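Local coordinates for protein beta-glucosidase (Saccharopolyspora erythraea D, PDB 5M6G) that probably hydrolyses terminal, non-reducing beta-D-glucosyl residues with release of beta-D-glucose, as a member of glycosyl hydrolase family 3, at residues S177-V182 against T212-E217; T141-N146 against G162-E167; H132-V137 against T172-S177. One frame throughout, in Å; residues are numbered along the deposited sequence.

Interaction 1: residues S177-V182 against T212-E217; sequences SFAPCV and TGLQGE. With SOR (sorbitol), chain L.
Leu214, on the last turn of helix 209-215, reaches the loop 177-182 with one branch of its fork: CD1 lies 3.6 Å from the carbonyl O of Ala179. The same methyl also meets the beta carbon of that alanine, CD1 to Ala179 CB 4.5 Å, and the edge of the proline ring that follows, CD1 to Pro180 CD 4.4 Å. With CG of Leu214 anti to its carbonyl carbon (chi1 -77°), the branch point is turned toward the loop, CD1 foremost. The contact is buried and van der Waals only, a methyl against a carbonyl oxygen with looser apolar contacts to the alanine and proline carbons. The cis peptide bond between Ala179 and Pro180 puts Pro180 CD on the same side as Ala179 O, so both face the one methyl of Leu214.

Phe178 points its CB the other way, away from the helix and into the sorbitol pocket, where CB comes to 3.7 Å from sorbitol O2; the ring meets that hydroxyl obliquely. The carbonyl O of Phe178 is hydrogen-bonded to Lys231 NZ, which also binds sorbitol, and Ala179 and Pro180 share backbone bonds with Thr229 and Lys231. One side of the loop therefore lines the sorbitol pocket while the other packs on a helix, the layering of a TIM-type barrel whose active-site pocket is built by loops that follow its strands.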
ATOM      1  N   SER A 177      -0.395  -8.374   6.316  1.00 10.62           N
ATOM      2  CA  SER A 177      -0.336  -7.491   5.161  1.00 11.86           C
ATOM      3  C   SER A 177       0.830  -6.528   5.307  1.00 11.68           C
ATOM      4  O   SER A 177       1.101  -6.031   6.404  1.00 13.05           O
ATOM      5  CB  SER A 177      -1.625  -6.687   4.982  1.00 12.91           C
ATOM      6  OG  SER A 177      -1.502  -5.811   3.870  1.00 11.22           O
ATOM      7  N   PHE A 178       1.512  -6.264   4.193  1.00 11.46           N
ATOM      8  CA  PHE A 178       2.592  -5.277   4.153  1.00 11.22           C
ATOM      9  C   PHE A 178       1.964  -3.897   3.945  1.00 11.62           C
ATOM     10  O   PHE A 178       2.081  -3.268   2.895  1.00 12.64           O
ATOM     11  CB  PHE A 178       3.592  -5.635   3.062  1.00 12.00           C
ATOM     12  CG  PHE A 178       4.123  -7.063   3.164  1.00 14.22           C
ATOM     13  CD1 PHE A 178       4.552  -7.577   4.379  1.00 12.06           C
ATOM     14  CD2 PHE A 178       4.183  -7.881   2.042  1.00 14.57           C
ATOM     15  CE1 PHE A 178       5.040  -8.888   4.470  1.00 14.04           C
ATOM     16  CE2 PHE A 178       4.665  -9.181   2.120  1.00 15.86           C
ATOM     17  CZ  PHE A 178       5.092  -9.692   3.339  1.00 13.64           C
ATOM     18  N   ALA A 179       1.265  -3.447   4.984  1.00 11.73           N
ATOM     19  CA  ALA A 179       0.485  -2.214   4.961  1.00 12.91           C
ATOM     20  C   ALA A 179       0.247  -1.774   6.403  1.00 11.66           C
ATOM     21  O   ALA A 179       0.083  -2.623   7.288  1.00 16.11           O
ATOM     22  CB  ALA A 179      -0.861  -2.427   4.226  1.00  9.59           C
ATOM     23  N   PRO A 180       0.177  -0.457   6.648  1.00 14.07           N
ATOM     24  CA  PRO A 180       0.222   0.650   5.677  1.00 13.14           C
ATOM     25  C   PRO A 180       1.608   1.228   5.379  1.00 15.17           C
ATOM     26  O   PRO A 180       2.493   1.207   6.246  1.00 12.56           O
ATOM     27  CB  PRO A 180      -0.628   1.721   6.357  1.00 15.75           C
ATOM     28  CG  PRO A 180      -0.309   1.539   7.819  1.00 14.01           C
ATOM     29  CD  PRO A 180      -0.262   0.008   7.978  1.00 13.36           C
ATOM     30  N   CYS A 181       1.790   1.749   4.168  1.00 14.31           N
ATOM     31  CA  CYS A 181       2.890   2.681   3.928  1.00 14.65           C
ATOM     32  C   CYS A 181       2.645   3.938   4.756  1.00 16.95           C
ATOM     33  O   CYS A 181       1.670   4.659   4.514  1.00 14.09           O
ATOM     34  CB  CYS A 181       3.012   3.054   2.439  1.00 18.48           C
ATOM     35  SG  CYS A 181       4.660   3.741   1.874  1.00 19.73           S
ATOM     36  N   VAL A 182       3.499   4.183   5.752  1.00  9.90           N
ATOM     37  CA  VAL A 182       3.484   5.419   6.519  1.00 12.06           C
ATOM     38  C   VAL A 182       4.523   6.399   5.984  1.00 13.80           C
ATOM     39  O   VAL A 182       4.835   7.406   6.631  1.00 13.89           O
ATOM     40  CB  VAL A 182       3.669   5.138   8.020  1.00 15.82           C
ATOM     41  CG1 VAL A 182       2.595   4.143   8.504  1.00 13.62           C
ATOM     42  CG2 VAL A 182       5.078   4.607   8.319  1.00 12.07           C
ATOM     43  N   THR A 212      -4.873  -0.036  13.410  1.00 15.44           N
ATOM     44  CA  THR A 212      -5.891  -0.455  14.363  1.00 14.48           C
ATOM     45  C   THR A 212      -7.013  -1.207  13.665  1.00 14.12           C
ATOM     46  O   THR A 212      -7.555  -2.175  14.213  1.00 15.33           O
ATOM     47  CB  THR A 212      -6.428   0.766  15.104  1.00 17.95           C
ATOM     48  OG1 THR A 212      -5.328   1.468  15.702  1.00 19.88           O
ATOM     49  CG2 THR A 212      -7.430   0.355  16.171  1.00 15.85           C
ATOM     50  N   GLY A 213      -7.362  -0.793  12.446  1.00 16.05           N
ATOM     51  CA  GLY A 213      -8.391  -1.507  11.705  1.00 11.93           C
ATOM     52  C   GLY A 213      -7.942  -2.902  11.305  1.00 14.09           C
ATOM     53  O   GLY A 213      -8.669  -3.881  11.492  1.00 14.49           O
ATOM     54  N   LEU A 214      -6.729  -3.006  10.757  1.00 13.31           N
ATOM     55  CA  LEU A 214      -6.212  -4.297  10.313  1.00 13.17           C
ATOM     56  C   LEU A 214      -6.071  -5.264  11.482  1.00 17.20           C
ATOM     57  O   LEU A 214      -6.486  -6.426  11.397  1.00 14.36           O
ATOM     58  CB  LEU A 214      -4.861  -4.094   9.617  1.00 14.07           C
ATOM     59  CG  LEU A 214      -4.858  -3.541   8.186  1.00 11.95           C
ATOM     60  CD1 LEU A 214      -3.484  -2.992   7.832  1.00 16.12           C
ATOM     61  CD2 LEU A 214      -5.250  -4.655   7.218  1.00 15.56           C
ATOM     62  N   GLN A 215      -5.482  -4.796  12.587  1.00 13.65           N
ATOM     63  CA  GLN A 215      -5.109  -5.684  13.682  1.00 13.22           C
ATOM     64  C   GLN A 215      -6.201  -5.847  14.725  1.00 15.60           C
ATOM     65  O   GLN A 215      -6.234  -6.871  15.419  1.00 16.55           O
ATOM     66  CB  GLN A 215      -3.841  -5.171  14.379  1.00 12.57           C
ATOM     67  CG  GLN A 215      -2.667  -5.049  13.457  1.00  9.44           C
ATOM     68  CD  GLN A 215      -1.342  -4.913  14.188  1.00 14.72           C
ATOM     69  OE1 GLN A 215      -0.285  -5.200  13.622  1.00 15.09           O
ATOM     70  NE2 GLN A 215      -1.387  -4.463  15.441  1.00 16.94           N
ATOM     71  N   GLY A 216      -7.089  -4.870  14.855  1.00 16.29           N
ATOM     72  CA  GLY A 216      -7.866  -4.720  16.063  1.00 20.07           C
ATOM     73  C   GLY A 216      -7.006  -4.104  17.150  1.00 21.63           C
ATOM     74  O   GLY A 216      -5.807  -3.875  16.988  1.00 19.39           O
ATOM     75  N   GLU A 217      -7.639  -3.816  18.289  1.00 16.44           N
ATOM     76  CA  GLU A 217      -6.897  -3.237  19.406  1.00 22.82           C
ATOM     77  C   GLU A 217      -5.770  -4.158  19.856  1.00 27.59           C
ATOM     78  O   GLU A 217      -4.667  -3.702  20.174  1.00 24.81           O
ATOM     79  CB  GLU A 217      -7.843  -2.962  20.570  1.00 28.61           C
ATOM     80  CG  GLU A 217      -7.184  -2.293  21.751  1.00 26.81           C
ATOM     81  CD  GLU A 217      -8.071  -2.306  22.973  1.00 27.84           C
ATOM     82  OE1 GLU A 217      -7.717  -1.638  23.966  1.00 30.87           O
ATOM     83  OE2 GLU A 217      -9.123  -2.988  22.936  1.00 35.45           O
TER
HETATM   84  C1  SOR L 711       7.062  -3.034  -0.456  1.00 25.88           C
HETATM   85  C2  SOR L 711       6.357  -4.331  -0.810  1.00 38.96           C
HETATM   86  C3  SOR L 711       7.296  -5.190  -1.652  1.00 43.25           C
HETATM   87  C4  SOR L 711       6.539  -6.328  -2.331  1.00 31.59           C
HETATM   88  C5  SOR L 711       7.253  -6.860  -3.578  1.00 40.79           C
HETATM   89  C6  SOR L 711       6.262  -7.715  -4.362  1.00 25.74           C
HETATM   90  O1  SOR L 711       6.127  -2.021  -0.175  1.00 22.27           O
HETATM   91  O2  SOR L 711       5.995  -5.017   0.375  1.00 26.60           O
HETATM   92  O3  SOR L 711       8.288  -5.715  -0.809  1.00 35.74           O
HETATM   93  O4  SOR L 711       6.340  -7.384  -1.413  1.00 40.21           O
HETATM   94  O5  SOR L 711       7.756  -5.811  -4.395  1.00 37.75           O
HETATM   95  O6  SOR L 711       6.711  -7.902  -5.688  1.00 35.41           O

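Interaction 2: residues T141-N146 against G162-E167; sequences TIYPHN and GAATAE. With MG (magnesium ion), chain E.
Chi1 of -65° sets CG of Tyr143 anti to its own carbonyl carbon and directs the side chain to helix 155-170; chi2 of -82° sets only the tilt of the ring, which puts CE2 beside Thr165 OG1. At the helix the phenol OH of Tyr143 comes to 3.2 Å from CB of Ala164, a close oxygen-to-methyl approach, with CZ farther off, 4.2 Å from the same CB. Thr165 has OG1 anti to its carbonyl carbon, chi1 -64°, beside its backbone N. From this position the hydroxyl hydrogen-bonds the carbonyl O of Ile161 one turn earlier and also lies against the phenol, OG1 to Tyr143 CE2 3.6 Å. Tyr143 and Thr165 run by one another, pointing opposite ways, and both helix residues approach the ring obliquely. Thr141 of the same loop covers part of one ring face: its CG2 lies 3.6 Å above the plane of the Tyr143 ring, displaced toward the rim. His401 and Ala405 of helix 399-412 also touch the tyrosine, and His401 packs on Ala164 as well.

That histidine is shared with a metal. Glu167, with its chain extended beyond CG, holds a magnesium ion through OE1 at 1.9 Å; His401 NE2 and four waters make up six ligands. One of these waters donates a weak hydrogen bond to the other carboxylate oxygen, Glu167 OE2, at 3.1 Å. This magnesium site ties helix 155-170 to helix 399-412 close to where the tyrosine packs between them. The whole is helix-to-loop packing in the TIM-type barrel domain of family 3, with the loop after strand 125-128 laid against the helix 155-170.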
ATOM      1  N   THR A 141     -12.486  -6.360  -2.884  1.00 12.03           N
ATOM      2  CA  THR A 141     -12.755  -4.925  -2.900  1.00 15.61           C
ATOM      3  C   THR A 141     -11.458  -4.145  -3.066  1.00 14.07           C
ATOM      4  O   THR A 141     -10.480  -4.405  -2.363  1.00 11.83           O
ATOM      5  CB  THR A 141     -13.432  -4.514  -1.592  1.00 15.27           C
ATOM      6  OG1 THR A 141     -14.516  -5.406  -1.305  1.00 15.21           O
ATOM      7  CG2 THR A 141     -13.950  -3.090  -1.675  1.00 11.19           C
ATOM      8  N   ILE A 142     -11.449  -3.172  -3.977  1.00 13.47           N
ATOM      9  CA  ILE A 142     -10.267  -2.339  -4.199  1.00 13.24           C
ATOM     10  C   ILE A 142     -10.574  -0.929  -3.709  1.00 16.32           C
ATOM     11  O   ILE A 142     -11.406  -0.217  -4.289  1.00 13.86           O
ATOM     12  CB  ILE A 142      -9.824  -2.343  -5.668  1.00 10.11           C
ATOM     13  CG1 ILE A 142      -9.536  -3.784  -6.142  1.00 12.66           C
ATOM     14  CG2 ILE A 142      -8.603  -1.429  -5.857  1.00 11.21           C
ATOM     15  CD1 ILE A 142      -8.440  -4.493  -5.354  1.00 10.17           C
ATOM     16  N   TYR A 143      -9.894  -0.523  -2.639  1.00 16.18           N
ATOM     17  CA  TYR A 143     -10.089   0.759  -1.982  1.00 13.94           C
ATOM     18  C   TYR A 143      -9.228   1.824  -2.643  1.00 13.32           C
ATOM     19  O   TYR A 143      -8.274   1.502  -3.363  1.00 11.96           O
ATOM     20  CB  TYR A 143      -9.758   0.633  -0.485  1.00 15.58           C
ATOM     21  CG  TYR A 143     -10.732  -0.291   0.225  1.00 15.57           C
ATOM     22  CD1 TYR A 143     -11.981   0.170   0.644  1.00 12.07           C
ATOM     23  CD2 TYR A 143     -10.424  -1.628   0.428  1.00 14.23           C
ATOM     24  CE1 TYR A 143     -12.893  -0.684   1.260  1.00 17.52           C
ATOM     25  CE2 TYR A 143     -11.316  -2.488   1.053  1.00 17.43           C
ATOM     26  CZ  TYR A 143     -12.551  -2.014   1.457  1.00 17.62           C
ATOM     27  OH  TYR A 143     -13.440  -2.868   2.069  1.00 17.15           O
ATOM     28  N   PRO A 144      -9.562   3.103  -2.464  1.00 11.43           N
ATOM     29  CA  PRO A 144      -8.670   4.163  -2.949  1.00 11.23           C
ATOM     30  C   PRO A 144      -7.264   3.975  -2.397  1.00 12.97           C
ATOM     31  O   PRO A 144      -7.077   3.520  -1.264  1.00 12.03           O
ATOM     32  CB  PRO A 144      -9.316   5.445  -2.413  1.00 11.26           C
ATOM     33  CG  PRO A 144     -10.782   5.103  -2.296  1.00 13.67           C
ATOM     34  CD  PRO A 144     -10.783   3.650  -1.843  1.00 13.25           C
ATOM     35  N   HIS A 145      -6.270   4.305  -3.215  1.00 12.23           N
ATOM     36  CA  HIS A 145      -4.912   4.291  -2.698  1.00 13.10           C
ATOM     37  C   HIS A 145      -4.740   5.368  -1.624  1.00 13.54           C
ATOM     38  O   HIS A 145      -5.571   6.275  -1.459  1.00 12.13           O
ATOM     39  CB  HIS A 145      -3.895   4.478  -3.824  1.00 12.79           C
ATOM     40  CG  HIS A 145      -3.474   3.196  -4.481  1.00 14.66           C
ATOM     41  ND1 HIS A 145      -2.869   2.162  -3.791  1.00 11.17           N
ATOM     42  CD2 HIS A 145      -3.579   2.779  -5.766  1.00 11.13           C
ATOM     43  CE1 HIS A 145      -2.602   1.174  -4.627  1.00  9.87           C
ATOM     44  NE2 HIS A 145      -3.032   1.520  -5.832  1.00 10.75           N
ATOM     45  N   ASN A 146      -3.631   5.249  -0.891  1.00 13.14           N
ATOM     46  CA  ASN A 146      -3.420   6.042   0.318  1.00 10.53           C
ATOM     47  C   ASN A 146      -3.524   7.549   0.072  1.00 10.79           C
ATOM     48  O   ASN A 146      -4.040   8.278   0.928  1.00 12.52           O
ATOM     49  CB  ASN A 146      -2.055   5.704   0.930  1.00  9.36           C
ATOM     50  CG  ASN A 146      -2.083   4.406   1.713  1.00 15.69           C
ATOM     51  OD1 ASN A 146      -3.146   3.842   1.936  1.00 12.31           O
ATOM     52  ND2 ASN A 146      -0.913   3.938   2.154  1.00 13.81           N
ATOM     53  N   GLY A 162      -9.228  -0.585   6.973  1.00 13.54           N
ATOM     54  CA  GLY A 162      -8.315  -1.579   7.526  1.00 11.97           C
ATOM     55  C   GLY A 162      -9.036  -2.819   8.024  1.00 12.78           C
ATOM     56  O   GLY A 162      -8.616  -3.950   7.752  1.00 12.30           O
ATOM     57  N   ALA A 163     -10.151  -2.625   8.735  1.00 15.01           N
ATOM     58  CA  ALA A 163     -10.906  -3.763   9.262  1.00 14.64           C
ATOM     59  C   ALA A 163     -11.551  -4.575   8.148  1.00 12.01           C
ATOM     60  O   ALA A 163     -11.555  -5.813   8.197  1.00 13.87           O
ATOM     61  CB  ALA A 163     -11.970  -3.278  10.247  1.00 15.06           C
ATOM     62  N   ALA A 164     -12.118  -3.906   7.142  1.00 12.73           N
ATOM     63  CA  ALA A 164     -12.721  -4.638   6.034  1.00 13.90           C
ATOM     64  C   ALA A 164     -11.662  -5.367   5.219  1.00 15.52           C
ATOM     65  O   ALA A 164     -11.872  -6.515   4.803  1.00 15.04           O
ATOM     66  CB  ALA A 164     -13.534  -3.692   5.147  1.00 15.15           C
ATOM     67  N   THR A 165     -10.522  -4.712   4.978  1.00 14.27           N
ATOM     68  CA  THR A 165      -9.400  -5.371   4.316  1.00 13.04           C
ATOM     69  C   THR A 165      -8.979  -6.616   5.086  1.00 10.51           C
ATOM     70  O   THR A 165      -8.781  -7.689   4.501  1.00 12.22           O
ATOM     71  CB  THR A 165      -8.228  -4.393   4.183  1.00 14.29           C
ATOM     72  OG1 THR A 165      -8.612  -3.311   3.324  1.00 13.86           O
ATOM     73  CG2 THR A 165      -7.017  -5.084   3.592  1.00 11.42           C
ATOM     74  N   ALA A 166      -8.866  -6.493   6.407  1.00 13.34           N
ATOM     75  CA  ALA A 166      -8.416  -7.622   7.216  1.00 13.08           C
ATOM     76  C   ALA A 166      -9.373  -8.805   7.085  1.00 13.19           C
ATOM     77  O   ALA A 166      -8.938  -9.960   7.007  1.00 12.22           O
ATOM     78  CB  ALA A 166      -8.269  -7.192   8.675  1.00 12.17           C
ATOM     79  N   GLU A 167     -10.681  -8.532   7.030  1.00 10.95           N
ATOM     80  CA  GLU A 167     -11.639  -9.615   6.828  1.00 15.43           C
ATOM     81  C   GLU A 167     -11.392 -10.335   5.515  1.00 14.59           C
ATOM     82  O   GLU A 167     -11.420 -11.573   5.467  1.00 11.82           O
ATOM     83  CB  GLU A 167     -13.065  -9.083   6.868  1.00 22.93           C
ATOM     84  CG  GLU A 167     -13.630  -8.931   8.253  1.00 23.76           C
ATOM     85  CD  GLU A 167     -15.086  -8.542   8.207  1.00 31.07           C
ATOM     86  OE1 GLU A 167     -15.440  -7.696   7.356  1.00 28.04           O
ATOM     87  OE2 GLU A 167     -15.875  -9.098   8.993  1.00 34.47           O
TER
HETATM   88 MG    MG E 704     -17.008  -6.609   6.972  1.00 27.47          MG
HETATM   89  O   HOH W   1     -17.745  -6.656   9.150  1.00 30.47           O
HETATM   90  O   HOH W   2     -18.370  -7.880   6.444  1.00 25.61           O
HETATM   91  O   HOH W   3     -18.207  -4.865   6.835  1.00 30.58           O
HETATM   92  O   HOH W   4     -15.709  -4.952   7.709  1.00 33.26           O

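Interaction 3: residues H132-V137 against T172-S177; sequences HGHNNV and TGIDWS. With MG (magnesium ion), chain F.
Two groups grip OG1 of Thr172: the ring N-H of His134, with NE2 at 3.1 Å from OG1 and a fairly straight angle of 152°, and the carbonyl O of Val169. This joins the loop after strand 125-128 of the TIM-type barrel to the turn between helix 155-170 and the edge strand 176-177. The hydroxyl lies close to the imidazole plane, and chi1 of 67° tucks OG1 between the backbone N and carbonyl carbon of Thr172. His134 comes from the opposite direction, CG anti to its backbone N (chi1 -161°). The ring is also packed: Val137 CG2 sits over the centre of one face, 3.4 Å above it, while Ile174 CD1 lies at the edge, 4.0 Å from His134 CE1. A leucine in place of His134 would probably leave Thr172 OG1 without its N-H donor and the turn less firmly tied to the loop. His134 also opens a type I turn, closed by Val137 N to His134 O at 3.0 Å. Beyond Thr172 the chain binds a magnesium ion through Gly173 O and Asp175 OD1, with four waters completing the six; one of these donates to Ile174 O at 2.7 Å.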
ATOM      1  N   HIS A 132      -4.498  -1.747  -0.659  1.00 14.15           N
ATOM      2  CA  HIS A 132      -5.731  -0.971  -0.818  1.00 14.41           C
ATOM      3  C   HIS A 132      -6.845  -1.996  -1.042  1.00 17.88           C
ATOM      4  O   HIS A 132      -7.482  -2.085  -2.092  1.00 12.29           O
ATOM      5  CB  HIS A 132      -5.663   0.101  -1.915  1.00 12.25           C
ATOM      6  CG  HIS A 132      -5.374  -0.407  -3.302  1.00 14.88           C
ATOM      7  ND1 HIS A 132      -5.929   0.173  -4.428  1.00 12.83           N
ATOM      8  CD2 HIS A 132      -4.562  -1.391  -3.751  1.00 13.24           C
ATOM      9  CE1 HIS A 132      -5.469  -0.433  -5.507  1.00  9.28           C
ATOM     10  NE2 HIS A 132      -4.647  -1.396  -5.123  1.00 12.58           N
ATOM     11  N   GLY A 133      -7.097  -2.771   0.011  1.00 13.05           N
ATOM     12  CA  GLY A 133      -7.839  -4.009  -0.105  1.00 11.53           C
ATOM     13  C   GLY A 133      -6.891  -5.173  -0.314  1.00 14.29           C
ATOM     14  O   GLY A 133      -5.667  -5.023  -0.356  1.00 11.16           O
ATOM     15  N   HIS A 134      -7.476  -6.370  -0.435  1.00 12.69           N
ATOM     16  CA  HIS A 134      -6.719  -7.592  -0.725  1.00 13.35           C
ATOM     17  C   HIS A 134      -6.449  -7.644  -2.234  1.00 13.43           C
ATOM     18  O   HIS A 134      -6.993  -8.461  -2.981  1.00 12.98           O
ATOM     19  CB  HIS A 134      -7.493  -8.805  -0.216  1.00 13.46           C
ATOM     20  CG  HIS A 134      -6.665 -10.039  -0.051  1.00 10.30           C
ATOM     21  ND1 HIS A 134      -5.349 -10.108  -0.443  1.00 13.04           N
ATOM     22  CD2 HIS A 134      -6.975 -11.259   0.451  1.00 11.12           C
ATOM     23  CE1 HIS A 134      -4.875 -11.315  -0.174  1.00 11.62           C
ATOM     24  NE2 HIS A 134      -5.844 -12.033   0.368  1.00 12.39           N
ATOM     25  N   ASN A 135      -5.570  -6.736  -2.685  1.00 12.95           N
ATOM     26  CA  ASN A 135      -5.527  -6.322  -4.087  1.00 14.02           C
ATOM     27  C   ASN A 135      -4.944  -7.356  -5.048  1.00 15.60           C
ATOM     28  O   ASN A 135      -5.102  -7.185  -6.259  1.00 15.01           O
ATOM     29  CB  ASN A 135      -4.747  -5.012  -4.225  1.00 10.94           C
ATOM     30  CG  ASN A 135      -3.462  -5.000  -3.398  1.00 12.42           C
ATOM     31  OD1 ASN A 135      -3.439  -4.468  -2.292  1.00 12.73           O
ATOM     32  ND2 ASN A 135      -2.395  -5.585  -3.934  1.00 11.83           N
ATOM     33  N   ASN A 136      -4.262  -8.394  -4.575  1.00 11.63           N
ATOM     34  CA  ASN A 136      -3.855  -9.455  -5.493  1.00 13.61           C
ATOM     35  C   ASN A 136      -4.997 -10.393  -5.864  1.00 13.86           C
ATOM     36  O   ASN A 136      -4.853 -11.177  -6.807  1.00 16.53           O
ATOM     37  CB  ASN A 136      -2.723 -10.292  -4.884  1.00 14.95           C
ATOM     38  CG  ASN A 136      -1.420  -9.546  -4.834  1.00 18.30           C
ATOM     39  OD1 ASN A 136      -0.928  -9.041  -5.855  1.00 14.87           O
ATOM     40  ND2 ASN A 136      -0.852  -9.445  -3.638  1.00 14.26           N
ATOM     41  N   VAL A 137      -6.112 -10.345  -5.148  1.00 10.71           N
ATOM     42  CA  VAL A 137      -7.168 -11.346  -5.273  1.00 11.21           C
ATOM     43  C   VAL A 137      -8.247 -10.814  -6.213  1.00 11.26           C
ATOM     44  O   VAL A 137      -8.826  -9.746  -5.979  1.00 13.04           O
ATOM     45  CB  VAL A 137      -7.765 -11.707  -3.905  1.00 14.87           C
ATOM     46  CG1 VAL A 137      -8.960 -12.622  -4.095  1.00  9.21           C
ATOM     47  CG2 VAL A 137      -6.705 -12.378  -3.006  1.00 11.46           C
ATOM     48  N   THR A 172      -8.770 -15.638   3.190  1.00 14.14           N
ATOM     49  CA  THR A 172      -7.823 -16.447   2.444  1.00 12.94           C
ATOM     50  C   THR A 172      -6.776 -17.085   3.346  1.00 14.05           C
ATOM     51  O   THR A 172      -5.870 -17.756   2.842  1.00 18.58           O
ATOM     52  CB  THR A 172      -7.127 -15.605   1.359  1.00 16.05           C
ATOM     53  OG1 THR A 172      -6.282 -14.616   1.960  1.00 14.84           O
ATOM     54  CG2 THR A 172      -8.153 -14.901   0.465  1.00 14.36           C
ATOM     55  N   GLY A 173      -6.868 -16.889   4.661  1.00 16.49           N
ATOM     56  CA  GLY A 173      -5.921 -17.454   5.599  1.00 14.94           C
ATOM     57  C   GLY A 173      -4.714 -16.575   5.872  1.00 15.56           C
ATOM     58  O   GLY A 173      -4.156 -16.631   6.971  1.00 13.71           O
ATOM     59  N   ILE A 174      -4.315 -15.757   4.896  1.00 13.16           N
ATOM     60  CA  ILE A 174      -3.108 -14.951   5.019  1.00 13.75           C
ATOM     61  C   ILE A 174      -3.180 -14.102   6.281  1.00 13.58           C
ATOM     62  O   ILE A 174      -4.233 -13.554   6.630  1.00 13.73           O
ATOM     63  CB  ILE A 174      -2.934 -14.107   3.743  1.00 18.45           C
ATOM     64  CG1 ILE A 174      -2.684 -15.042   2.551  1.00 13.69           C
ATOM     65  CG2 ILE A 174      -1.813 -13.077   3.913  1.00 14.27           C
ATOM     66  CD1 ILE A 174      -2.637 -14.345   1.183  1.00 11.32           C
ATOM     67  N   ASP A 175      -2.055 -14.020   6.992  1.00 12.10           N
ATOM     68  CA  ASP A 175      -2.019 -13.538   8.360  1.00 10.28           C
ATOM     69  C   ASP A 175      -1.507 -12.123   8.498  1.00  9.84           C
ATOM     70  O   ASP A 175      -1.556 -11.580   9.602  1.00 12.52           O
ATOM     71  CB  ASP A 175      -1.113 -14.449   9.195  1.00 14.88           C
ATOM     72  CG  ASP A 175      -1.445 -15.894   8.988  1.00 17.26           C
ATOM     73  OD1 ASP A 175      -2.548 -16.278   9.423  1.00 16.19           O
ATOM     74  OD2 ASP A 175      -0.645 -16.609   8.353  1.00 13.98           O
ATOM     75  N   TRP A 176      -1.021 -11.526   7.419  1.00 11.76           N
ATOM     76  CA  TRP A 176      -0.049 -10.445   7.538  1.00 10.11           C
ATOM     77  C   TRP A 176      -0.058  -9.660   6.241  1.00 12.02           C
ATOM     78  O   TRP A 176       0.201 -10.232   5.178  1.00 12.55           O
ATOM     79  CB  TRP A 176       1.334 -11.059   7.827  1.00 10.69           C
ATOM     80  CG  TRP A 176       2.513 -10.134   7.959  1.00 11.00           C
ATOM     81  CD1 TRP A 176       2.517  -8.761   8.028  1.00 12.35           C
ATOM     82  CD2 TRP A 176       3.887 -10.546   8.028  1.00 10.94           C
ATOM     83  NE1 TRP A 176       3.823  -8.301   8.151  1.00 11.18           N
ATOM     84  CE2 TRP A 176       4.677  -9.378   8.142  1.00 10.54           C
ATOM     85  CE3 TRP A 176       4.525 -11.798   8.006  1.00 11.25           C
ATOM     86  CZ2 TRP A 176       6.071  -9.426   8.243  1.00 13.11           C
ATOM     87  CZ3 TRP A 176       5.911 -11.847   8.106  1.00 11.88           C
ATOM     88  CH2 TRP A 176       6.669 -10.666   8.226  1.00 13.04           C
ATOM     89  N   SER A 177      -0.395  -8.374   6.316  1.00 10.62           N
ATOM     90  CA  SER A 177      -0.336  -7.491   5.161  1.00 11.86           C
ATOM     91  C   SER A 177       0.830  -6.528   5.307  1.00 11.68           C
ATOM     92  O   SER A 177       1.101  -6.031   6.404  1.00 13.05           O
ATOM     93  CB  SER A 177      -1.625  -6.687   4.982  1.00 12.91           C
ATOM     94  OG  SER A 177      -1.502  -5.811   3.870  1.00 11.22           O
TER
HETATM   95 MG    MG F 705      -4.633 -16.564   8.961  1.00 21.23          MG
HETATM   96  O   HOH W   5      -5.406 -14.572   8.889  1.00 15.20           O
HETATM   97  O   HOH W   6      -4.059 -18.582   9.572  1.00 20.70           O
HETATM   98  O   HOH W   7      -4.999 -16.545  10.945  1.00 20.53           O
HETATM   99  O   HOH W   8      -6.541 -17.268   8.860  1.00 24.75           O

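Overall arrangement
All three contacts lie in the TIM-type barrel domain of the chain, with centres 9 to 12 Å apart. Interaction 2 is nested within the loop that interaction 3 closes, and interaction 1 follows both, sharing Ser177 with interaction 3. Helix 155-170 supplies one side of interaction 2 and leads into strand 176-177, from which the sorbitol-lining loop of interaction 1 departs. Direct touches join them: Leu214 CD2 packs on Gly162 O of interaction 2 at 3.5 Å, and His132 ND1 probably hydrogen-bonds Tyr143 O at 2.9 Å. The buried contacts thus join neighbouring loops and helices of the barrel, with the sorbitol pocket beside interaction 1 and a hydrated magnesium ion held by a segment of each of interactions 2 and 3.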